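Local atomic coordinates of flavin reductase (Uncultured bacterium, PDB entry 5CHO), a protein that probably uses a nicotinamide cofactor to reduce FAD and supplies the reduced flavin to the tryptophan halogenase partner of a bacterial two-component system. Residues P58-A63 against T122-P127; S65-S70 against L75-V80. All coordinates share one frame; numbering follows the deposited sequence.

Contact 1: P58-A63 against T122-P127; sequences PHAMTA and TQFDRP. With FAD (flavin-adenine dinucleotide), chain I.
F124 packs its ring against P58, H59 and A60, at the start of strand 59-63. T122 O accepts a backbone bond from the N of D125, which closes the 3-10 turn that presents F124. Q123 backs the F124 ring: its CG sits over the centre of one face, 3.6 Å above the plane. Its amide is held at both ends, OE1 by the hydroxyl of Y112 and NE2 by the carbonyls of P118 and D120. F124 carries the contact itself. Its CG is anti to its own carbonyl carbon (chi1 -56°), and the ring points at the strand. CD2 of F124 lies 3.7 Å from P58 CB, and CE2 lies 3.4 Å from P58 O. Across the ring, F124 CE1 lies 3.6 Å from A60 CB. Between them, H59 CA lies 3.8 Å from F124 CE2.

The H59 CB leaves the backbone away from F124, and its imidazole reaches the cofactor. H59 NE2 donates to FAD O1P at 2.7 Å, with the phosphate oxygen in the plane of the imidazole. Further along, T62 O accepts a 2.7 Å bond from the ribityl hydroxyl O2' of FAD. H59, M61, T62 and A63 belong to the FAD pocket of this flavin reductase like domain, T62 and A63 at the flavin end. F124 thus packs the loop before strand 129-131 against the start of a pocket strand. A60 also packs on strand 46-53, while H59 and M61 touch helix 85-93. F124 meets W129 edge-to-face and touches R131, both of strand 129-131.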
loop_
_atom_site.group_PDB
_atom_site.type_symbol
_atom_site.label_atom_id
_atom_site.label_comp_id
_atom_site.label_asym_id
_atom_site.label_seq_id
_atom_site.Cartn_x
_atom_site.Cartn_y
_atom_site.Cartn_z
ATOM N N PRO A 58 -11.230 23.475 -0.932
ATOM C CA PRO A 58 -10.950 22.241 -0.189
ATOM C C PRO A 58 -11.664 21.045 -0.806
ATOM O O PRO A 58 -12.783 21.160 -1.313
ATOM C CB PRO A 58 -11.486 22.533 1.214
ATOM C CG PRO A 58 -11.477 24.000 1.336
ATOM C CD PRO A 58 -11.659 24.568 -0.045
ATOM N N HIS A 59 -11.006 19.898 -0.751
ATOM C CA HIS A 59 -11.518 18.701 -1.388
ATOM C C HIS A 59 -11.017 17.469 -0.652
ATOM O O HIS A 59 -10.030 17.534 0.078
ATOM C CB HIS A 59 -11.083 18.663 -2.853
ATOM C CG HIS A 59 -11.729 17.574 -3.650
ATOM N ND1 HIS A 59 -13.066 17.256 -3.527
ATOM C CD2 HIS A 59 -11.221 16.713 -4.560
ATOM C CE1 HIS A 59 -13.353 16.257 -4.340
ATOM N NE2 HIS A 59 -12.248 15.906 -4.979
ATOM N N ALA A 60 -11.703 16.350 -0.845
ATOM C CA ALA A 60 -11.316 15.097 -0.215
ATOM C C ALA A 60 -11.683 13.920 -1.104
ATOM O O ALA A 60 -12.611 14.007 -1.912
ATOM C CB ALA A 60 -11.974 14.959 1.146
ATOM N N MET A 61 -10.939 12.830 -0.951
ATOM C CA MET A 61 -11.197 11.598 -1.681
ATOM C C MET A 61 -10.694 10.412 -0.867
ATOM O O MET A 61 -9.770 10.538 -0.059
ATOM C CB MET A 61 -10.530 11.623 -3.062
ATOM C CG MET A 61 -9.010 11.707 -3.019
ATOM S SD MET A 61 -8.146 10.157 -3.341
ATOM C CE MET A 61 -8.352 9.981 -5.107
ATOM N N THR A 62 -11.318 9.262 -1.086
ATOM C CA THR A 62 -10.967 8.054 -0.364
ATOM C C THR A 62 -9.862 7.312 -1.114
ATOM O O THR A 62 -9.944 7.104 -2.324
ATOM C CB THR A 62 -12.192 7.142 -0.173
ATOM O OG1 THR A 62 -13.135 7.776 0.697
ATOM C CG2 THR A 62 -11.777 5.801 0.410
ATOM N N ALA A 63 -8.824 6.926 -0.384
ATOM C CA ALA A 63 -7.674 6.252 -0.979
ATOM C C ALA A 63 -7.173 5.123 -0.091
ATOM O O ALA A 63 -7.076 5.284 1.124
ATOM C CB ALA A 63 -6.558 7.245 -1.238
ATOM N N THR A 122 -17.913 23.787 1.949
ATOM C CA THR A 122 -18.495 24.096 3.250
ATOM C C THR A 122 -18.539 22.868 4.166
ATOM O O THR A 122 -18.528 23.002 5.391
ATOM C CB THR A 122 -19.927 24.656 3.091
ATOM O OG1 THR A 122 -19.935 25.683 2.092
ATOM C CG2 THR A 122 -20.446 25.215 4.413
ATOM N N GLN A 123 -18.591 21.679 3.574
ATOM C CA GLN A 123 -18.693 20.437 4.341
ATOM C C GLN A 123 -17.481 20.206 5.239
ATOM O O GLN A 123 -17.577 19.539 6.270
ATOM C CB GLN A 123 -18.882 19.240 3.405
ATOM C CG GLN A 123 -17.666 18.864 2.570
ATOM C CD GLN A 123 -17.997 17.821 1.519
ATOM O OE1 GLN A 123 -18.055 16.627 1.816
ATOM N NE2 GLN A 123 -18.247 18.268 0.292
ATOM N N PHE A 124 -16.344 20.768 4.846
ATOM C CA PHE A 124 -15.100 20.607 5.587
ATOM C C PHE A 124 -15.005 21.599 6.735
ATOM O O PHE A 124 -13.997 21.642 7.438
ATOM C CB PHE A 124 -13.922 20.742 4.625
ATOM C CG PHE A 124 -13.996 19.781 3.477
ATOM C CD1 PHE A 124 -13.969 18.419 3.713
ATOM C CD2 PHE A 124 -14.151 20.229 2.175
ATOM C CE1 PHE A 124 -14.061 17.516 2.674
ATOM C CE2 PHE A 124 -14.241 19.330 1.125
ATOM C CZ PHE A 124 -14.200 17.968 1.379
ATOM N N ASP A 125 -16.061 22.390 6.917
ATOM C CA ASP A 125 -16.191 23.269 8.076
ATOM C C ASP A 125 -17.037 22.629 9.179
ATOM O O ASP A 125 -17.151 23.170 10.279
ATOM C CB ASP A 125 -16.815 24.601 7.657
ATOM C CG ASP A 125 -15.969 25.349 6.649
ATOM O OD1 ASP A 125 -14.729 25.214 6.699
ATOM O OD2 ASP A 125 -16.541 26.072 5.806
ATOM N N ARG A 126 -17.629 21.474 8.884
ATOM C CA ARG A 126 -18.452 20.768 9.862
ATOM C C ARG A 126 -17.581 20.197 10.981
ATOM O O ARG A 126 -16.363 20.127 10.838
ATOM C CB ARG A 126 -19.262 19.678 9.160
ATOM C CG ARG A 126 -20.235 20.262 8.165
ATOM C CD ARG A 126 -21.071 19.228 7.459
ATOM N NE ARG A 126 -21.768 19.857 6.345
ATOM C CZ ARG A 126 -22.266 19.211 5.297
ATOM N NH1 ARG A 126 -22.151 17.891 5.203
ATOM N NH2 ARG A 126 -22.874 19.894 4.337
ATOM N N PRO A 127 -18.200 19.778 12.096
ATOM C CA PRO A 127 -17.358 19.450 13.255
ATOM C C PRO A 127 -16.580 18.135 13.177
ATOM O O PRO A 127 -15.656 17.959 13.970
ATOM C CB PRO A 127 -18.363 19.404 14.409
ATOM C CG PRO A 127 -19.673 19.108 13.784
ATOM C CD PRO A 127 -19.639 19.713 12.415
HETATM P PA FAD I . -13.599 12.213 -9.231
HETATM O O1A FAD I . -13.772 13.587 -9.813
HETATM O O2A FAD I . -14.736 11.874 -8.349
HETATM O O5B FAD I . -13.531 11.117 -10.419
HETATM C C5B FAD I . -13.466 9.731 -10.059
HETATM C C4B FAD I . -13.746 8.828 -11.317
HETATM O O4B FAD I . -14.986 8.930 -11.649
HETATM C C3B FAD I . -12.934 9.326 -12.507
HETATM O O3B FAD I . -12.424 8.263 -13.239
HETATM C C2B FAD I . -13.918 10.132 -13.352
HETATM O O2B FAD I . -13.654 9.904 -14.840
HETATM C C1B FAD I . -15.086 9.673 -13.068
HETATM N N9A FAD I . -16.011 10.742 -12.970
HETATM C C8A FAD I . -16.454 11.347 -11.841
HETATM N N7A FAD I . -17.327 12.320 -12.205
HETATM C C5A FAD I . -17.419 12.314 -13.559
HETATM C C6A FAD I . -18.148 13.089 -14.449
HETATM N N6A FAD I . -19.096 14.182 -14.290
HETATM N N1A FAD I . -18.050 12.863 -15.779
HETATM C C2A FAD I . -17.229 11.874 -16.255
HETATM N N3A FAD I . -16.501 11.111 -15.380
HETATM C C4A FAD I . -16.602 11.335 -14.032
HETATM N N1 FAD I . -9.097 6.275 -6.174
HETATM C C2 FAD I . -7.724 6.616 -6.543
HETATM O O2 FAD I . -7.506 7.367 -7.500
HETATM N N3 FAD I . -6.606 6.061 -5.788
HETATM C C4 FAD I . -6.862 5.189 -4.687
HETATM O O4 FAD I . -5.978 4.757 -4.093
HETATM C C4X FAD I . -8.274 4.847 -4.321
HETATM N N5 FAD I . -8.555 3.974 -3.223
HETATM C C5X FAD I . -9.956 3.647 -2.857
HETATM C C6 FAD I . -10.235 2.778 -1.760
HETATM C C7 FAD I . -11.561 2.469 -1.426
HETATM C C7M FAD I . -11.495 1.511 -0.198
HETATM C C8 FAD I . -12.600 3.027 -2.174
HETATM C C8M FAD I . -14.031 2.606 -1.697
HETATM C C9 FAD I . -12.320 3.881 -3.248
HETATM C C9A FAD I . -10.998 4.192 -3.598
HETATM N N10 FAD I . -10.726 5.086 -4.722
HETATM C C10 FAD I . -9.356 5.403 -5.073
HETATM C "C1'" FAD I . -11.830 5.677 -5.532
HETATM C "C2'" FAD I . -11.972 7.182 -5.227
HETATM O "O2'" FAD I . -12.164 7.356 -3.856
HETATM C "C3'" FAD I . -13.161 7.707 -5.996
HETATM O "O3'" FAD I . -12.909 7.598 -7.363
HETATM C "C4'" FAD I . -13.427 9.175 -5.645
HETATM O "O4'" FAD I . -14.654 9.539 -6.133
HETATM C "C5'" FAD I . -12.345 10.071 -6.284
HETATM O "O5'" FAD I . -12.603 11.432 -5.962
HETATM P P FAD I . -12.044 12.595 -6.939
HETATM O O1P FAD I . -12.835 13.857 -6.712
HETATM O O2P FAD I . -10.554 12.838 -6.667
HETATM O O3P FAD I . -12.234 12.118 -8.422
#

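Contact 2: S65-S70 against L75-V80. With FAD (flavin-adenine dinucleotide), chain I.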
loop_
_atom_site.group_PDB
_atom_site.type_symbol
_atom_site.label_atom_id
_atom_site.label_comp_id
_atom_site.label_asym_id
_atom_site.label_seq_id
_atom_site.Cartn_x
_atom_site.Cartn_y
_atom_site.Cartn_z
ATOM N N SER A 65 -4.419 3.379 -1.529
ATOM C CA SER A 65 -3.106 3.211 -2.143
ATOM C C SER A 65 -2.014 3.877 -1.306
ATOM O O SER A 65 -0.861 3.965 -1.730
ATOM C CB SER A 65 -3.094 3.794 -3.557
ATOM O OG SER A 65 -3.332 5.191 -3.527
ATOM N N PHE A 66 -2.389 4.349 -0.121
ATOM C CA PHE A 66 -1.448 5.000 0.777
ATOM C C PHE A 66 -0.377 4.013 1.231
ATOM O O PHE A 66 -0.684 2.887 1.617
ATOM C CB PHE A 66 -2.181 5.585 1.983
ATOM C CG PHE A 66 -1.265 6.164 3.028
ATOM C CD1 PHE A 66 -0.793 7.458 2.922
ATOM C CD2 PHE A 66 -0.880 5.406 4.119
ATOM C CE1 PHE A 66 0.044 7.985 3.889
ATOM C CE2 PHE A 66 -0.044 5.924 5.087
ATOM C CZ PHE A 66 0.421 7.214 4.972
ATOM N N THR A 67 0.879 4.448 1.175
ATOM C CA THR A 67 2.021 3.587 1.478
ATOM C C THR A 67 3.175 4.384 2.081
ATOM O O THR A 67 3.583 5.410 1.542
ATOM C CB THR A 67 2.507 2.844 0.215
ATOM O OG1 THR A 67 1.421 2.089 -0.342
ATOM C CG2 THR A 67 3.652 1.896 0.545
ATOM N N SER A 68 3.691 3.899 3.205
ATOM C CA SER A 68 4.881 4.484 3.814
ATOM C C SER A 68 6.104 4.143 2.969
ATOM O O SER A 68 6.315 2.980 2.627
ATOM C CB SER A 68 5.065 3.971 5.240
ATOM O OG SER A 68 4.975 2.557 5.289
ATOM N N VAL A 69 6.910 5.152 2.645
ATOM C CA VAL A 69 7.964 4.986 1.645
ATOM C C VAL A 69 9.376 5.109 2.215
ATOM O O VAL A 69 10.244 4.291 1.912
ATOM C CB VAL A 69 7.828 6.020 0.514
ATOM C CG1 VAL A 69 9.011 5.919 -0.431
ATOM C CG2 VAL A 69 6.538 5.807 -0.251
ATOM N N SER A 70 9.603 6.129 3.037
ATOM C CA SER A 70 10.948 6.454 3.489
ATOM C C SER A 70 10.923 7.115 4.859
ATOM O O SER A 70 9.941 7.759 5.227
ATOM C CB SER A 70 11.638 7.367 2.472
ATOM O OG SER A 70 12.809 7.951 3.012
ATOM N N LEU A 75 8.901 10.210 3.944
ATOM C CA LEU A 75 8.086 10.260 2.736
ATOM C C LEU A 75 6.946 9.245 2.773
ATOM O O LEU A 75 7.070 8.177 3.373
ATOM C CB LEU A 75 8.947 9.995 1.501
ATOM C CG LEU A 75 10.105 10.919 1.111
ATOM C CD1 LEU A 75 10.785 10.449 -0.156
ATOM C CD2 LEU A 75 9.634 12.357 0.967
ATOM N N ILE A 76 5.830 9.595 2.137
ATOM C CA ILE A 76 4.750 8.645 1.873
ATOM C C ILE A 76 4.315 8.789 0.422
ATOM O O ILE A 76 4.736 9.725 -0.258
ATOM C CB ILE A 76 3.541 8.849 2.813
ATOM C CG1 ILE A 76 2.934 10.248 2.655
ATOM C CG2 ILE A 76 3.953 8.627 4.257
ATOM C CD1 ILE A 76 1.784 10.326 1.665
ATOM N N LEU A 77 3.492 7.864 -0.064
ATOM C CA LEU A 77 2.912 8.022 -1.391
ATOM C C LEU A 77 1.449 7.614 -1.433
ATOM O O LEU A 77 0.975 6.845 -0.599
ATOM C CB LEU A 77 3.716 7.228 -2.431
ATOM C CG LEU A 77 3.727 5.699 -2.476
ATOM C CD1 LEU A 77 2.416 5.109 -3.002
ATOM C CD2 LEU A 77 4.894 5.256 -3.342
ATOM N N VAL A 78 0.747 8.153 -2.423
ATOM C CA VAL A 78 -0.604 7.734 -2.763
ATOM C C VAL A 78 -0.710 7.686 -4.276
ATOM O O VAL A 78 -0.037 8.452 -4.965
ATOM C CB VAL A 78 -1.679 8.694 -2.211
ATOM C CG1 VAL A 78 -1.702 8.672 -0.686
ATOM C CG2 VAL A 78 -1.445 10.115 -2.724
ATOM N N CYS A 79 -1.542 6.787 -4.794
ATOM C CA CYS A 79 -1.771 6.708 -6.232
ATOM C C CYS A 79 -3.150 7.256 -6.562
ATOM O O CYS A 79 -4.157 6.775 -6.046
ATOM C CB CYS A 79 -1.637 5.271 -6.728
ATOM S SG CYS A 79 -0.055 4.509 -6.316
ATOM N N VAL A 80 -3.187 8.267 -7.425
ATOM C CA VAL A 80 -4.436 8.923 -7.784
ATOM C C VAL A 80 -4.686 8.867 -9.286
ATOM O O VAL A 80 -3.830 9.228 -10.095
ATOM C CB VAL A 80 -4.450 10.391 -7.310
ATOM C CG1 VAL A 80 -5.801 11.036 -7.592
ATOM C CG2 VAL A 80 -4.121 10.458 -5.830
HETATM P PA FAD I . -13.599 12.213 -9.231
HETATM O O1A FAD I . -13.772 13.587 -9.813
HETATM O O2A FAD I . -14.736 11.874 -8.349
HETATM O O5B FAD I . -13.531 11.117 -10.419
HETATM C C5B FAD I . -13.466 9.731 -10.059
HETATM C C4B FAD I . -13.746 8.828 -11.317
HETATM O O4B FAD I . -14.986 8.930 -11.649
HETATM C C3B FAD I . -12.934 9.326 -12.507
HETATM O O3B FAD I . -12.424 8.263 -13.239
HETATM C C2B FAD I . -13.918 10.132 -13.352
HETATM O O2B FAD I . -13.654 9.904 -14.840
HETATM C C1B FAD I . -15.086 9.673 -13.068
HETATM N N9A FAD I . -16.011 10.742 -12.970
HETATM C C8A FAD I . -16.454 11.347 -11.841
HETATM N N7A FAD I . -17.327 12.320 -12.205
HETATM C C5A FAD I . -17.419 12.314 -13.559
HETATM C C6A FAD I . -18.148 13.089 -14.449
HETATM N N6A FAD I . -19.096 14.182 -14.290
HETATM N N1A FAD I . -18.050 12.863 -15.779
HETATM C C2A FAD I . -17.229 11.874 -16.255
HETATM N N3A FAD I . -16.501 11.111 -15.380
HETATM C C4A FAD I . -16.602 11.335 -14.032
HETATM N N1 FAD I . -9.097 6.275 -6.174
HETATM C C2 FAD I . -7.724 6.616 -6.543
HETATM O O2 FAD I . -7.506 7.367 -7.500
HETATM N N3 FAD I . -6.606 6.061 -5.788
HETATM C C4 FAD I . -6.862 5.189 -4.687
HETATM O O4 FAD I . -5.978 4.757 -4.093
HETATM C C4X FAD I . -8.274 4.847 -4.321
HETATM N N5 FAD I . -8.555 3.974 -3.223
HETATM C C5X FAD I . -9.956 3.647 -2.857
HETATM C C6 FAD I . -10.235 2.778 -1.760
HETATM C C7 FAD I . -11.561 2.469 -1.426
HETATM C C7M FAD I . -11.495 1.511 -0.198
HETATM C C8 FAD I . -12.600 3.027 -2.174
HETATM C C8M FAD I . -14.031 2.606 -1.697
HETATM C C9 FAD I . -12.320 3.881 -3.248
HETATM C C9A FAD I . -10.998 4.192 -3.598
HETATM N N10 FAD I . -10.726 5.086 -4.722
HETATM C C10 FAD I . -9.356 5.403 -5.073
HETATM C "C1'" FAD I . -11.830 5.677 -5.532
HETATM C "C2'" FAD I . -11.972 7.182 -5.227
HETATM O "O2'" FAD I . -12.164 7.356 -3.856
HETATM C "C3'" FAD I . -13.161 7.707 -5.996
HETATM O "O3'" FAD I . -12.909 7.598 -7.363
HETATM C "C4'" FAD I . -13.427 9.175 -5.645
HETATM O "O4'" FAD I . -14.654 9.539 -6.133
HETATM C "C5'" FAD I . -12.345 10.071 -6.284
HETATM O "O5'" FAD I . -12.603 11.432 -5.962
HETATM P P FAD I . -12.044 12.595 -6.939
HETATM O O1P FAD I . -12.835 13.857 -6.712
HETATM O O2P FAD I . -10.554 12.838 -6.667
HETATM O O3P FAD I . -12.234 12.118 -8.422
#
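S65 holds its OG between the backbone N and the carbonyl carbon (chi1 63°), which turns the hydroxyl to C79. C79 N donates to S65 OG at 2.7 Å. F66 has CG anti to its backbone N (chi1 174°), and its ring lies across I76 and V78. F66 CE1 is 3.7 Å from I76 CD1, while V78 CG1 comes to the ring edge near its plane. With an alanine here, I76 CD1 and V78 CG1 would probably lose their aromatic partner, and a gap would be likely to open where the ring sat.

T67 and L77 form a hydrogen-bonded antiparallel pair. L77 N donates to T67 O at 2.9 Å, and T67 N returns a bond to L77 O at 3.0 Å. Then comes a classic beta bulge: V69 and S70 both face L75. Their N atoms donate to L75 O from the same side, above its carbonyl plane. V69 CG2 also packs 3.5 Å from L77 CD2.

At the other end the hairpin grips the flavin. FAD N3 donates to C79 O at 2.6 Å, and S65 OG lies 2.7 Å from FAD O4. The T67 hydroxyl bonds to T67 of the second subunit, and F66 meets F44 of that subunit edge-to-face. Strand 74-81 pairs on with strand 160-172, F66 and I76 touch strand 95-100, and V80 rests on helix 85-93.

From the N terminus, after helix 34-41 and strand 46-53, the chain enters strand 59-63, the first side of contact 1. It goes almost directly into strand 67-71, turns, and returns as strand 74-81. Contact 2 closes this short hairpin. The chain then passes through helices 85-93 and 106-111 before 122-127 comes back to close contact 1. Contact 2 is therefore nested inside the long loop of contact 1. Their centres are about 20 Å apart, on opposite sides of the chain's centre. They still touch, M61 CE lying 3.7 Å from V80 CG1. Contact 1 joins the sheet to the 3-10 turn, contact 2 joins two strands of that same sheet, and FAD bridges both.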